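Local coordinates for protein methylglyoxal reductase (NADPH-dependent) (Candida albicans SC5314, PDB 6KWS) that probably reduces methylglyoxal with NADPH as hydride donor, as a Rossmann-fold oxidoreductase of the dihydroflavonol-4-reductase type, at residues A[66-69]-A[70-74]; A[174-177]-A[178-182]; A[153-156]-A[157-160]; A[247-250]-A[251-254]; A[294-297]-A[298-302]. The protein carries 1 engineered substitution. All coordinates share one frame; numbering follows the deposited sequence.

Contact 1: residues A[66-69]-A[70-74]; sequences DKVL and QKHGE
The imidazole of His72 meets Val68 at its rim: Val68 O lies near the ring plane, 3.5 Å from His72 CD2, and on the ND1 side Glu74 OE1 lies in the ring plane as well. Val68 lies in the last turn of helix 66-71, one of the helices that flank the parallel sheet of the Rossmann fold, and His72 is the first residue beyond it, where the chain leaves helical geometry on its way into strand 75-80. The ring is held from two ends. Its ND1 gives a hydrogen bond of 3.3 Å to Glu74 OE1, received on the syn lone pair of the carboxylate, while NE2 is bonded to Glu54 of strand 51-55. Two bonds in different directions fix the rotation of the ring, and two carboxylates beside it would probably favour its protonated form.

Behind this end the helix is regular. Gln70 N reaches Asp66 O at 2.7 Å, and Lys71 N reaches Lys67 O at 3.0 Å. The last link, from His72 N to Val68 O, is weak (N-H...O angle 132°), as the helix frays. Leu69 turns inward to Ile5 of strand 3-7 and Ala110 of helix 92-114. On the exposed flank, with CG beside its own N, the extended Gln70 chain passes along Asp66 O, its NE2 3.8 Å from Asp66 CB. Lys67 and Lys71 cross at their aliphatic parts; the Lys71 chain bends at its end, and its NZ stands 5.3 Å from Lys67 NZ.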
loop_
_atom_site.group_PDB
_atom_site.type_symbol
_atom_site.label_atom_id
_atom_site.label_comp_id
_atom_site.label_asym_id
_atom_site.label_seq_id
_atom_site.Cartn_x
_atom_site.Cartn_y
_atom_site.Cartn_z
ATOM N N ASP A 66 -11.234 3.644 -19.862
ATOM C CA ASP A 66 -12.557 3.872 -20.449
ATOM C C ASP A 66 -13.162 2.574 -20.951
ATOM O O ASP A 66 -14.291 2.221 -20.592
ATOM C CB ASP A 66 -12.471 4.876 -21.595
ATOM C CG ASP A 66 -11.808 6.149 -21.177
ATOM O OD1 ASP A 66 -11.069 6.087 -20.172
ATOM O OD2 ASP A 66 -11.987 7.189 -21.852
ATOM N N LYS A 67 -12.420 1.858 -21.795
ATOM C CA LYS A 67 -12.955 0.656 -22.421
ATOM C C LYS A 67 -13.373 -0.374 -21.375
ATOM O O LYS A 67 -14.426 -1.014 -21.514
ATOM C CB LYS A 67 -11.921 0.094 -23.406
ATOM C CG LYS A 67 -12.022 -1.379 -23.713
ATOM C CD LYS A 67 -10.903 -1.812 -24.669
ATOM C CE LYS A 67 -10.992 -3.305 -25.016
ATOM N NZ LYS A 67 -9.785 -3.839 -25.704
ATOM N N VAL A 68 -12.609 -0.506 -20.291
ATOM C CA VAL A 68 -13.026 -1.431 -19.245
ATOM C C VAL A 68 -14.243 -0.888 -18.491
ATOM O O VAL A 68 -15.143 -1.651 -18.115
ATOM C CB VAL A 68 -11.847 -1.738 -18.306
ATOM C CG1 VAL A 68 -11.227 -0.451 -17.816
ATOM C CG2 VAL A 68 -12.300 -2.603 -17.139
ATOM N N LEU A 69 -14.314 0.430 -18.283
ATOM C CA LEU A 69 -15.493 0.996 -17.627
ATOM C C LEU A 69 -16.750 0.849 -18.481
ATOM O O LEU A 69 -17.838 0.577 -17.952
ATOM C CB LEU A 69 -15.263 2.464 -17.282
ATOM C CG LEU A 69 -14.582 2.600 -15.923
ATOM C CD1 LEU A 69 -14.103 4.026 -15.693
ATOM C CD2 LEU A 69 -15.513 2.106 -14.798
ATOM N N GLN A 70 -16.630 1.027 -19.799
ATOM C CA GLN A 70 -17.803 0.904 -20.660
ATOM C C GLN A 70 -18.261 -0.546 -20.785
ATOM O O GLN A 70 -19.459 -0.833 -20.687
ATOM C CB GLN A 70 -17.509 1.492 -22.034
ATOM C CG GLN A 70 -17.387 2.999 -22.057
ATOM C CD GLN A 70 -16.465 3.455 -23.158
ATOM O OE1 GLN A 70 -16.118 2.674 -24.043
ATOM N NE2 GLN A 70 -16.014 4.707 -23.080
ATOM N N LYS A 71 -17.330 -1.477 -20.992
ATOM C CA LYS A 71 -17.711 -2.879 -21.126
ATOM C C LYS A 71 -18.334 -3.460 -19.865
ATOM O O LYS A 71 -19.041 -4.469 -19.956
ATOM C CB LYS A 71 -16.503 -3.715 -21.479
ATOM C CG LYS A 71 -16.129 -3.642 -22.893
ATOM C CD LYS A 71 -14.940 -4.539 -23.129
ATOM C CE LYS A 71 -14.216 -4.070 -24.361
ATOM N NZ LYS A 71 -15.032 -3.083 -25.146
ATOM N N HIS A 72 -18.059 -2.890 -18.689
ATOM C CA HIS A 72 -18.553 -3.490 -17.452
ATOM C C HIS A 72 -19.377 -2.499 -16.640
ATOM O O HIS A 72 -19.029 -2.162 -15.501
ATOM C CB HIS A 72 -17.394 -4.030 -16.612
ATOM C CG HIS A 72 -16.659 -5.152 -17.265
ATOM N ND1 HIS A 72 -17.031 -6.471 -17.117
ATOM C CD2 HIS A 72 -15.584 -5.152 -18.089
ATOM C CE1 HIS A 72 -16.208 -7.236 -17.813
ATOM N NE2 HIS A 72 -15.325 -6.459 -18.417
ATOM N N GLY A 73 -20.495 -2.053 -17.212
ATOM C CA GLY A 73 -21.341 -1.070 -16.563
ATOM C C GLY A 73 -22.028 -1.553 -15.306
ATOM O O GLY A 73 -22.714 -0.753 -14.658
ATOM N N GLU A 74 -21.869 -2.821 -14.941
ATOM C CA GLU A 74 -22.457 -3.339 -13.713
ATOM C C GLU A 74 -21.528 -3.197 -12.508
ATOM O O GLU A 74 -21.908 -3.585 -11.393
ATOM C CB GLU A 74 -22.879 -4.812 -13.893
ATOM C CG GLU A 74 -21.775 -5.890 -14.059
ATOM C CD GLU A 74 -20.862 -5.703 -15.277
ATOM O OE1 GLU A 74 -19.768 -6.333 -15.304
ATOM O OE2 GLU A 74 -21.230 -4.943 -16.204
#

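Contact 2: residues A[174-177]-A[178-182]; sequences AAWD and FIKSN
Trp176 and Ile179, three residues apart on helix 160-181, run side by side and point the same way. The indole leaves the helix with CG anti to its own carbonyl carbon, and chi1 -67° with chi2 113° brings its CE3 edge beside Ile179. In Ile179, CG1 sits between the backbone N and the carbonyl carbon (chi1 62°), and CD1 meets the indole at its edge, near the ring plane, 3.7 Å from Trp176 CE3. The same branch lies against the backbone, with CG1 3.5 Å from Trp176 O. On the pyrrole side, NE1 is hydrogen-bonded to Glu172 one turn earlier, so the indole is held at both ends.

Lys180 passes over Trp176 O, to which its CB comes within 3.3 Å; its chain bends at chi2 and chi4, and CE approaches the indole obliquely, 4.2 Å from Trp176 CE3. Phe178 takes the other course: CG is anti to the backbone N, which sends the ring away from this cluster to Leu108 and Gln109 of helix 92-114.

The main-chain ladder continues to Ser181 N, 2.8 Å from Asp177 O, and Asn182 is the first residue outside helical geometry. Trp176 also rests on Leu189 and Thr191 of strand 188-194, so this end of the helix packs on the central Rossmann sheet with one side and on helix 92-114 with another. The chemistry is that of an amphipathic helix: apolar contact joins Trp176 to Ile179, while the Asp177 and Lys180 side chains, both exposed, keep their charges at the surface.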
loop_
_atom_site.group_PDB
_atom_site.type_symbol
_atom_site.label_atom_id
_atom_site.label_comp_id
_atom_site.label_asym_id
_atom_site.label_seq_id
_atom_site.Cartn_x
_atom_site.Cartn_y
_atom_site.Cartn_z
ATOM N N ALA A 174 -4.498 15.552 -5.566
ATOM C CA ALA A 174 -5.187 15.663 -6.841
ATOM C C ALA A 174 -6.536 14.951 -6.815
ATOM O O ALA A 174 -7.508 15.431 -7.412
ATOM C CB ALA A 174 -4.293 15.110 -7.945
ATOM N N ALA A 175 -6.617 13.798 -6.139
ATOM C CA ALA A 175 -7.884 13.076 -6.056
ATOM C C ALA A 175 -8.946 13.883 -5.319
ATOM O O ALA A 175 -10.092 13.966 -5.773
ATOM C CB ALA A 175 -7.685 11.729 -5.368
ATOM N N TRP A 176 -8.597 14.464 -4.161
ATOM C CA TRP A 176 -9.584 15.249 -3.425
ATOM C C TRP A 176 -9.945 16.510 -4.183
ATOM O O TRP A 176 -11.114 16.922 -4.186
ATOM C CB TRP A 176 -9.081 15.599 -2.027
ATOM C CG TRP A 176 -8.936 14.413 -1.140
ATOM C CD1 TRP A 176 -7.775 13.906 -0.647
ATOM C CD2 TRP A 176 -9.984 13.567 -0.652
ATOM N NE1 TRP A 176 -8.032 12.813 0.130
ATOM C CE2 TRP A 176 -9.380 12.575 0.139
ATOM C CE3 TRP A 176 -11.373 13.553 -0.804
ATOM C CZ2 TRP A 176 -10.117 11.573 0.779
ATOM C CZ3 TRP A 176 -12.105 12.562 -0.165
ATOM C CH2 TRP A 176 -11.474 11.587 0.622
ATOM N N ASP A 177 -8.959 17.136 -4.837
ATOM C CA ASP A 177 -9.281 18.243 -5.732
ATOM C C ASP A 177 -10.326 17.821 -6.751
ATOM O O ASP A 177 -11.270 18.566 -7.022
ATOM C CB ASP A 177 -8.034 18.776 -6.446
ATOM C CG ASP A 177 -7.128 19.578 -5.527
ATOM O OD1 ASP A 177 -6.044 20.015 -5.993
ATOM O OD2 ASP A 177 -7.491 19.758 -4.332
ATOM N N PHE A 178 -10.203 16.612 -7.296
ATOM C CA PHE A 178 -11.098 16.231 -8.373
ATOM C C PHE A 178 -12.531 16.185 -7.890
ATOM O O PHE A 178 -13.425 16.771 -8.509
ATOM C CB PHE A 178 -10.697 14.888 -8.969
ATOM C CG PHE A 178 -11.563 14.475 -10.129
ATOM C CD1 PHE A 178 -12.813 13.895 -9.920
ATOM C CD2 PHE A 178 -11.141 14.689 -11.428
ATOM C CE1 PHE A 178 -13.615 13.538 -10.987
ATOM C CE2 PHE A 178 -11.946 14.325 -12.500
ATOM C CZ PHE A 178 -13.183 13.751 -12.276
ATOM N N ILE A 179 -12.780 15.484 -6.788
ATOM C CA ILE A 179 -14.168 15.321 -6.386
ATOM C C ILE A 179 -14.705 16.601 -5.760
ATOM O O ILE A 179 -15.910 16.862 -5.818
ATOM C CB ILE A 179 -14.323 14.119 -5.443
ATOM C CG1 ILE A 179 -13.518 14.349 -4.178
ATOM C CG2 ILE A 179 -13.854 12.849 -6.144
ATOM C CD1 ILE A 179 -14.302 14.138 -2.921
ATOM N N LYS A 180 -13.845 17.428 -5.163
ATOM C CA LYS A 180 -14.370 18.664 -4.597
ATOM C C LYS A 180 -14.542 19.749 -5.663
ATOM O O LYS A 180 -15.402 20.625 -5.515
ATOM C CB LYS A 180 -13.483 19.145 -3.449
ATOM C CG LYS A 180 -13.799 18.469 -2.122
ATOM C CD LYS A 180 -12.557 18.315 -1.248
ATOM C CE LYS A 180 -12.830 17.450 -0.024
ATOM N NZ LYS A 180 -14.166 17.755 0.533
ATOM N N SER A 181 -13.778 19.683 -6.753
ATOM C CA SER A 181 -13.798 20.713 -7.786
ATOM C C SER A 181 -14.750 20.403 -8.933
ATOM O O SER A 181 -15.242 21.338 -9.575
ATOM C CB SER A 181 -12.382 20.929 -8.334
ATOM O OG SER A 181 -12.368 21.267 -9.706
ATOM N N ASN A 182 -15.009 19.129 -9.225
ATOM C CA ASN A 182 -15.991 18.765 -10.240
ATOM C C ASN A 182 -17.383 18.667 -9.629
ATOM O O ASN A 182 -17.561 18.317 -8.458
ATOM C CB ASN A 182 -15.639 17.431 -10.911
ATOM C CG ASN A 182 -14.541 17.566 -11.962
ATOM O OD1 ASN A 182 -13.362 17.774 -11.636
ATOM N ND2 ASN A 182 -14.921 17.435 -13.231
#

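Contact 3: residues A[153-156]-A[157-160]; sequences WQDA and LLNP
Leu157 and Leu158 fold back on the short, weakly bonded helix 153-156 through two kinds of contact, polar links of the main chain and van der Waals packing of the two leucines.

The hydrogen bonds span three residues, as in 3-10 turns. Leu157 N binds Gln154 O and Leu158 N binds Asp155 O, each at 3.2 Å. Both donors stand well above the carbonyl plane, by 59° and 64°, so neither points at a lone pair. Two further polar groups are satisfied nearby: Trp153 NE1 by Glu93 of helix 92-114, and Asn159 OD1 by the backbone N of Asn162. The latter makes Asn159 the N-cap of helix 160-181.

The leucine side chains make van der Waals contact largely with carbonyl oxygens. Leu157 CG lies 3.4 Å from Trp153 O, and its CD2 approaches the indole obliquely, 4.3 Å from Trp153 NE1. Leu158 runs alongside Asp155, pointing the same way; CG anti to its carbonyl carbon (chi1 -71°) puts CD1 4.1 Å from Asp155 OD1. The indole also meets Phe170 edge-to-face.

This is surface packing that joins one short helix to the cap of the next. Main-chain bonds from i to i+3 shape the turn, while Trp153, Ala156 and Leu157 put carbon on Leu97 of helix 92-114 and the indole N-H is met by a carboxylate.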
loop_
_atom_site.group_PDB
_atom_site.type_symbol
_atom_site.label_atom_id
_atom_site.label_comp_id
_atom_site.label_asym_id
_atom_site.label_seq_id
_atom_site.Cartn_x
_atom_site.Cartn_y
_atom_site.Cartn_z
ATOM N N TRP A 153 6.083 21.419 -3.677
ATOM C CA TRP A 153 6.488 20.929 -4.987
ATOM C C TRP A 153 7.969 21.159 -5.215
ATOM O O TRP A 153 8.672 20.295 -5.746
ATOM C CB TRP A 153 5.670 21.635 -6.071
ATOM C CG TRP A 153 5.817 21.075 -7.454
ATOM C CD1 TRP A 153 6.757 21.421 -8.384
ATOM C CD2 TRP A 153 4.971 20.104 -8.084
ATOM N NE1 TRP A 153 6.555 20.718 -9.551
ATOM C CE2 TRP A 153 5.463 19.905 -9.393
ATOM C CE3 TRP A 153 3.842 19.388 -7.673
ATOM C CZ2 TRP A 153 4.876 19.005 -10.282
ATOM C CZ3 TRP A 153 3.259 18.495 -8.563
ATOM C CH2 TRP A 153 3.778 18.311 -9.848
ATOM N N GLN A 154 8.463 22.328 -4.829
ATOM C CA GLN A 154 9.863 22.623 -5.085
ATOM C C GLN A 154 10.752 21.685 -4.294
ATOM O O GLN A 154 11.704 21.115 -4.837
ATOM C CB GLN A 154 10.162 24.087 -4.759
ATOM C CG GLN A 154 9.570 25.088 -5.762
ATOM C CD GLN A 154 8.040 25.098 -5.779
ATOM O OE1 GLN A 154 7.384 24.808 -4.772
ATOM N NE2 GLN A 154 7.470 25.445 -6.924
ATOM N N ASP A 155 10.425 21.470 -3.023
ATOM C CA ASP A 155 11.227 20.579 -2.199
ATOM C C ASP A 155 11.093 19.121 -2.616
ATOM O O ASP A 155 11.999 18.325 -2.354
ATOM C CB ASP A 155 10.843 20.775 -0.742
ATOM C CG ASP A 155 11.403 22.077 -0.171
ATOM O OD1 ASP A 155 12.030 22.848 -0.948
ATOM O OD2 ASP A 155 11.225 22.332 1.050
ATOM N N ALA A 156 9.998 18.758 -3.279
ATOM C CA ALA A 156 9.832 17.386 -3.728
ATOM C C ALA A 156 10.805 17.003 -4.846
ATOM O O ALA A 156 11.047 15.810 -5.037
ATOM C CB ALA A 156 8.387 17.169 -4.169
ATOM N N LEU A 157 11.386 17.977 -5.564
ATOM C CA LEU A 157 12.390 17.721 -6.600
ATOM C C LEU A 157 13.810 17.520 -6.069
ATOM O O LEU A 157 14.688 17.136 -6.850
ATOM C CB LEU A 157 12.442 18.875 -7.595
ATOM C CG LEU A 157 11.140 19.532 -8.022
ATOM C CD1 LEU A 157 11.486 20.705 -8.869
ATOM C CD2 LEU A 157 10.261 18.570 -8.797
ATOM N N LEU A 158 14.068 17.791 -4.786
ATOM C CA LEU A 158 15.439 17.796 -4.274
ATOM C C LEU A 158 16.114 16.437 -4.427
ATOM O O LEU A 158 17.244 16.353 -4.920
ATOM C CB LEU A 158 15.461 18.248 -2.810
ATOM C CG LEU A 158 15.149 19.748 -2.654
ATOM C CD1 LEU A 158 15.102 20.191 -1.185
ATOM C CD2 LEU A 158 16.128 20.602 -3.480
ATOM N N ASN A 159 15.455 15.361 -4.012
ATOM C CA ASN A 159 16.103 14.056 -3.981
ATOM C C ASN A 159 15.043 12.971 -4.136
ATOM O O ASN A 159 13.857 13.216 -3.881
ATOM C CB ASN A 159 16.914 13.863 -2.687
ATOM C CG ASN A 159 16.063 13.964 -1.426
ATOM O OD1 ASN A 159 15.030 13.307 -1.306
ATOM N ND2 ASN A 159 16.502 14.782 -0.471
ATOM N N PRO A 160 15.440 11.764 -4.575
ATOM C CA PRO A 160 14.466 10.675 -4.801
ATOM C C PRO A 160 13.568 10.310 -3.617
ATOM O O PRO A 160 12.474 9.770 -3.849
ATOM C CB PRO A 160 15.365 9.500 -5.190
ATOM C CG PRO A 160 16.517 10.139 -5.870
ATOM C CD PRO A 160 16.728 11.494 -5.234
#

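Contact 4: residues A[247-250]-A[251-254]; sequences HIIA and FENE
Phe251 packs tightly against the preceding turn of helix 240-252, its ring lying beneath Ile248 O, which stands 3.6 Å above the ring plane and is displaced toward the rim. To place it there CG takes the position between the backbone N and the carbonyl carbon (chi1 72°), and CD2 comes 3.5 Å from His247 O. Phe251 also touches Val77 and Leu79 of strand 75-80 and Leu21 of helix 12-23.

Ile248 O is gripped by two donors, Phe251 N at 3.3 Å and Glu252 N at 3.2 Å. His247, buried near Leu81 and Ile13 of the NADPH site, is bonded through NE2 to Thr124 and through ND1 to Val243.

The loose part is Glu252, partly exposed. Its extended chain runs beside Ile248, with OE1 3.5 Å from Ile248 CG2, and forms a long, weak ion pair with Lys24. Asn253, by contrast, is the firmly bonded end of the helix. It crosses Ile249, with CB 4.1 Å from Ile249 CG2; its N binds Ile249 O, OD1 receives Asp255 N, and ND2 reaches Leu315 O.

Thus the buried flank meets the sheet through carbon and the His247-Thr124 bond, and Asn253 satisfies the helix end. Ile248 O lies over the ring face, not in the in-plane position of a C-H...O contact, and its two N-H donors probably reduce any cost of facing the pi cloud.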
loop_
_atom_site.group_PDB
_atom_site.type_symbol
_atom_site.label_atom_id
_atom_site.label_comp_id
_atom_site.label_asym_id
_atom_site.label_seq_id
_atom_site.Cartn_x
_atom_site.Cartn_y
_atom_site.Cartn_z
ATOM N N HIS A 247 -9.025 -1.936 2.529
ATOM C CA HIS A 247 -9.620 -1.593 1.241
ATOM C C HIS A 247 -11.044 -2.111 1.129
ATOM O O HIS A 247 -11.905 -1.447 0.538
ATOM C CB HIS A 247 -8.787 -2.145 0.090
ATOM C CG HIS A 247 -7.576 -1.322 -0.201
ATOM N ND1 HIS A 247 -6.465 -1.313 0.620
ATOM C CD2 HIS A 247 -7.316 -0.449 -1.199
ATOM C CE1 HIS A 247 -5.570 -0.475 0.128
ATOM N NE2 HIS A 247 -6.059 0.057 -0.979
ATOM N N ILE A 248 -11.316 -3.291 1.688
ATOM C CA ILE A 248 -12.655 -3.833 1.539
ATOM C C ILE A 248 -13.605 -3.205 2.541
ATOM O O ILE A 248 -14.727 -2.826 2.187
ATOM C CB ILE A 248 -12.627 -5.360 1.642
ATOM C CG1 ILE A 248 -11.997 -5.924 0.371
ATOM C CG2 ILE A 248 -14.035 -5.905 1.877
ATOM C CD1 ILE A 248 -11.329 -7.270 0.567
ATOM N N ILE A 249 -13.181 -3.054 3.797
ATOM C CA ILE A 249 -14.054 -2.374 4.748
ATOM C C ILE A 249 -14.339 -0.955 4.271
ATOM O O ILE A 249 -15.400 -0.398 4.565
ATOM C CB ILE A 249 -13.450 -2.385 6.174
ATOM C CG1 ILE A 249 -13.066 -3.805 6.617
ATOM C CG2 ILE A 249 -14.416 -1.771 7.175
ATOM C CD1 ILE A 249 -14.237 -4.733 6.753
ATOM N N ALA A 250 -13.440 -0.386 3.465
ATOM C CA ALA A 250 -13.557 1.019 3.093
ATOM C C ALA A 250 -14.775 1.293 2.220
ATOM O O ALA A 250 -15.303 2.413 2.250
ATOM C CB ALA A 250 -12.292 1.487 2.379
ATOM N N PHE A 251 -15.229 0.321 1.423
ATOM C CA PHE A 251 -16.458 0.529 0.669
ATOM C C PHE A 251 -17.663 -0.230 1.224
ATOM O O PHE A 251 -18.794 0.099 0.864
ATOM C CB PHE A 251 -16.254 0.182 -0.815
ATOM C CG PHE A 251 -16.118 -1.290 -1.097
ATOM C CD1 PHE A 251 -17.239 -2.117 -1.164
ATOM C CD2 PHE A 251 -14.877 -1.843 -1.339
ATOM C CE1 PHE A 251 -17.120 -3.474 -1.430
ATOM C CE2 PHE A 251 -14.749 -3.194 -1.603
ATOM C CZ PHE A 251 -15.877 -4.011 -1.655
ATOM N N GLU A 252 -17.460 -1.223 2.086
ATOM C CA GLU A 252 -18.592 -1.949 2.652
ATOM C C GLU A 252 -19.221 -1.202 3.820
ATOM O O GLU A 252 -20.433 -1.295 4.038
ATOM C CB GLU A 252 -18.155 -3.334 3.124
ATOM C CG GLU A 252 -17.806 -4.333 2.034
ATOM C CD GLU A 252 -17.569 -5.732 2.615
ATOM O OE1 GLU A 252 -17.011 -5.833 3.742
ATOM O OE2 GLU A 252 -17.949 -6.731 1.954
ATOM N N ASN A 253 -18.411 -0.492 4.590
ATOM C CA ASN A 253 -18.898 0.370 5.654
ATOM C C ASN A 253 -19.227 1.745 5.083
ATOM O O ASN A 253 -18.403 2.363 4.400
ATOM C CB ASN A 253 -17.849 0.469 6.760
ATOM C CG ASN A 253 -18.252 1.401 7.863
ATOM O OD1 ASN A 253 -19.335 1.989 7.838
ATOM N ND2 ASN A 253 -17.384 1.534 8.861
ATOM N N GLU A 254 -20.436 2.222 5.374
ATOM C CA GLU A 254 -20.866 3.503 4.828
ATOM C C GLU A 254 -20.124 4.667 5.481
ATOM O O GLU A 254 -19.849 5.674 4.823
ATOM C CB GLU A 254 -22.384 3.668 4.980
ATOM C CG GLU A 254 -23.242 2.448 4.552
ATOM C CD GLU A 254 -23.234 1.276 5.579
ATOM O OE1 GLU A 254 -22.975 0.116 5.172
ATOM O OE2 GLU A 254 -23.472 1.510 6.793
#

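Contact 5: residues A[294-297]-A[298-302]; sequences GSDK and SVIAE
Gly294, with a positive phi (79°), precedes helix 295-303, whose i to i+4 bonds run from Val299 N to Ser295 O, from Ile300 N to Asp296 O at 2.8 Å, and from Ala301 N to Lys297 O. Ile300 leans back over the preceding turn, its CG1 3.4 Å and CD1 3.5 Å from Asp296 O. Lys297 runs beside it, pointing the same way. A bend at chi2 (-38°) brings the lysine amine round to its neighbour, so that NZ forms a salt bridge of 3.1 Å with Asp296 OD1, its hydrogen bond being weak, and lies 4.1 Å from Ile300 CD1. The same carboxylate oxygen receives a weak bond from Ser272. Val299 puts CG2 3.3 Å from Ser295 O, and Ala301 CB is 3.2 Å from Lys297 O. Asp296, Val299 and Ile300 all touch Thr269; Gly294 N is bonded to Asp275. These are the N-terminal turns of a helix packed on strand 260-269 and helix 270-280, away from the NADPH site, in the C-terminal part that in extended short-chain dehydrogenases generally follows the Rossmann core and contributes to substrate binding.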
loop_
_atom_site.group_PDB
_atom_site.type_symbol
_atom_site.label_atom_id
_atom_site.label_comp_id
_atom_site.label_asym_id
_atom_site.label_seq_id
_atom_site.Cartn_x
_atom_site.Cartn_y
_atom_site.Cartn_z
ATOM N N GLY A 294 17.045 -4.500 22.153
ATOM C CA GLY A 294 16.256 -3.550 22.911
ATOM C C GLY A 294 16.519 -2.088 22.609
ATOM O O GLY A 294 15.742 -1.238 23.067
ATOM N N SER A 295 17.576 -1.757 21.851
ATOM C CA SER A 295 17.861 -0.359 21.550
ATOM C C SER A 295 16.683 0.331 20.869
ATOM O O SER A 295 16.557 1.553 20.963
ATOM C CB SER A 295 19.125 -0.244 20.686
ATOM O OG SER A 295 18.882 -0.418 19.296
ATOM N N ASP A 296 15.783 -0.431 20.244
ATOM C CA ASP A 296 14.705 0.165 19.459
ATOM C C ASP A 296 13.700 0.916 20.329
ATOM O O ASP A 296 13.205 1.978 19.926
ATOM C CB ASP A 296 13.996 -0.904 18.613
ATOM C CG ASP A 296 13.475 -2.078 19.438
ATOM O OD1 ASP A 296 12.244 -2.337 19.419
ATOM O OD2 ASP A 296 14.307 -2.767 20.077
ATOM N N LYS A 297 13.384 0.395 21.521
ATOM C CA LYS A 297 12.347 1.031 22.341
ATOM C C LYS A 297 12.725 2.457 22.728
ATOM O O LYS A 297 11.879 3.359 22.683
ATOM C CB LYS A 297 12.033 0.198 23.589
ATOM C CG LYS A 297 11.273 -1.111 23.244
ATOM C CD LYS A 297 10.244 -0.877 22.095
ATOM C CE LYS A 297 9.743 -2.187 21.419
ATOM N NZ LYS A 297 9.197 -2.010 19.995
ATOM N N SER A 298 13.989 2.690 23.099
ATOM C CA SER A 298 14.396 4.058 23.406
ATOM C C SER A 298 14.439 4.919 22.157
ATOM O O SER A 298 14.095 6.103 22.220
ATOM C CB SER A 298 15.749 4.091 24.116
ATOM O OG SER A 298 15.698 3.321 25.307
ATOM N N VAL A 299 14.833 4.355 21.013
ATOM C CA VAL A 299 14.904 5.149 19.789
ATOM C C VAL A 299 13.505 5.566 19.325
ATOM O O VAL A 299 13.288 6.715 18.921
ATOM C CB VAL A 299 15.661 4.381 18.690
ATOM C CG1 VAL A 299 15.590 5.117 17.354
ATOM C CG2 VAL A 299 17.116 4.209 19.090
ATOM N N ILE A 300 12.539 4.639 19.363
ATOM C CA ILE A 300 11.168 4.976 18.988
ATOM C C ILE A 300 10.583 5.982 19.967
ATOM O O ILE A 300 9.897 6.938 19.578
ATOM C CB ILE A 300 10.319 3.698 18.925
ATOM C CG1 ILE A 300 10.753 2.811 17.759
ATOM C CG2 ILE A 300 8.841 4.011 18.830
ATOM C CD1 ILE A 300 10.396 1.342 17.980
ATOM N N ALA A 301 10.823 5.766 21.261
ATOM C CA ALA A 301 10.321 6.692 22.261
ATOM C C ALA A 301 10.923 8.074 22.076
ATOM O O ALA A 301 10.242 9.084 22.270
ATOM C CB ALA A 301 10.624 6.157 23.655
ATOM N N GLU A 302 12.188 8.139 21.671
ATOM C CA GLU A 302 12.927 9.395 21.695
ATOM C C GLU A 302 12.811 10.213 20.417
ATOM O O GLU A 302 13.065 11.418 20.464
ATOM C CB GLU A 302 14.417 9.145 21.964
ATOM C CG GLU A 302 14.794 9.210 23.428
ATOM C CD GLU A 302 16.043 8.404 23.776
ATOM O OE1 GLU A 302 16.793 8.001 22.851
ATOM O OE2 GLU A 302 16.270 8.184 24.988
#

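Contacts 1, 2 and 4 lie around the Rossmann sheet, at similar spacings: centres 22 Å apart for contacts 1 and 2 and for contacts 1 and 4, and 20 Å for contacts 2 and 4. Helix 92-114 is a shared neighbour of contacts 1, 2 and 3. Contact 3 ends at the N-cap of helix 160-181, and contact 2 closes that same helix. Contact 4 is nearest the residues that bind NADPH, which is absent from this model: the His247 side chain is about 3 Å from that of Leu81. Val68 is about 9 Å from Val59, and Ala174 and Ala156 are about 11 Å and 10 Å from Lys168, between side chains. Contact 5 stands apart, its centre 51 Å from that of contact 1.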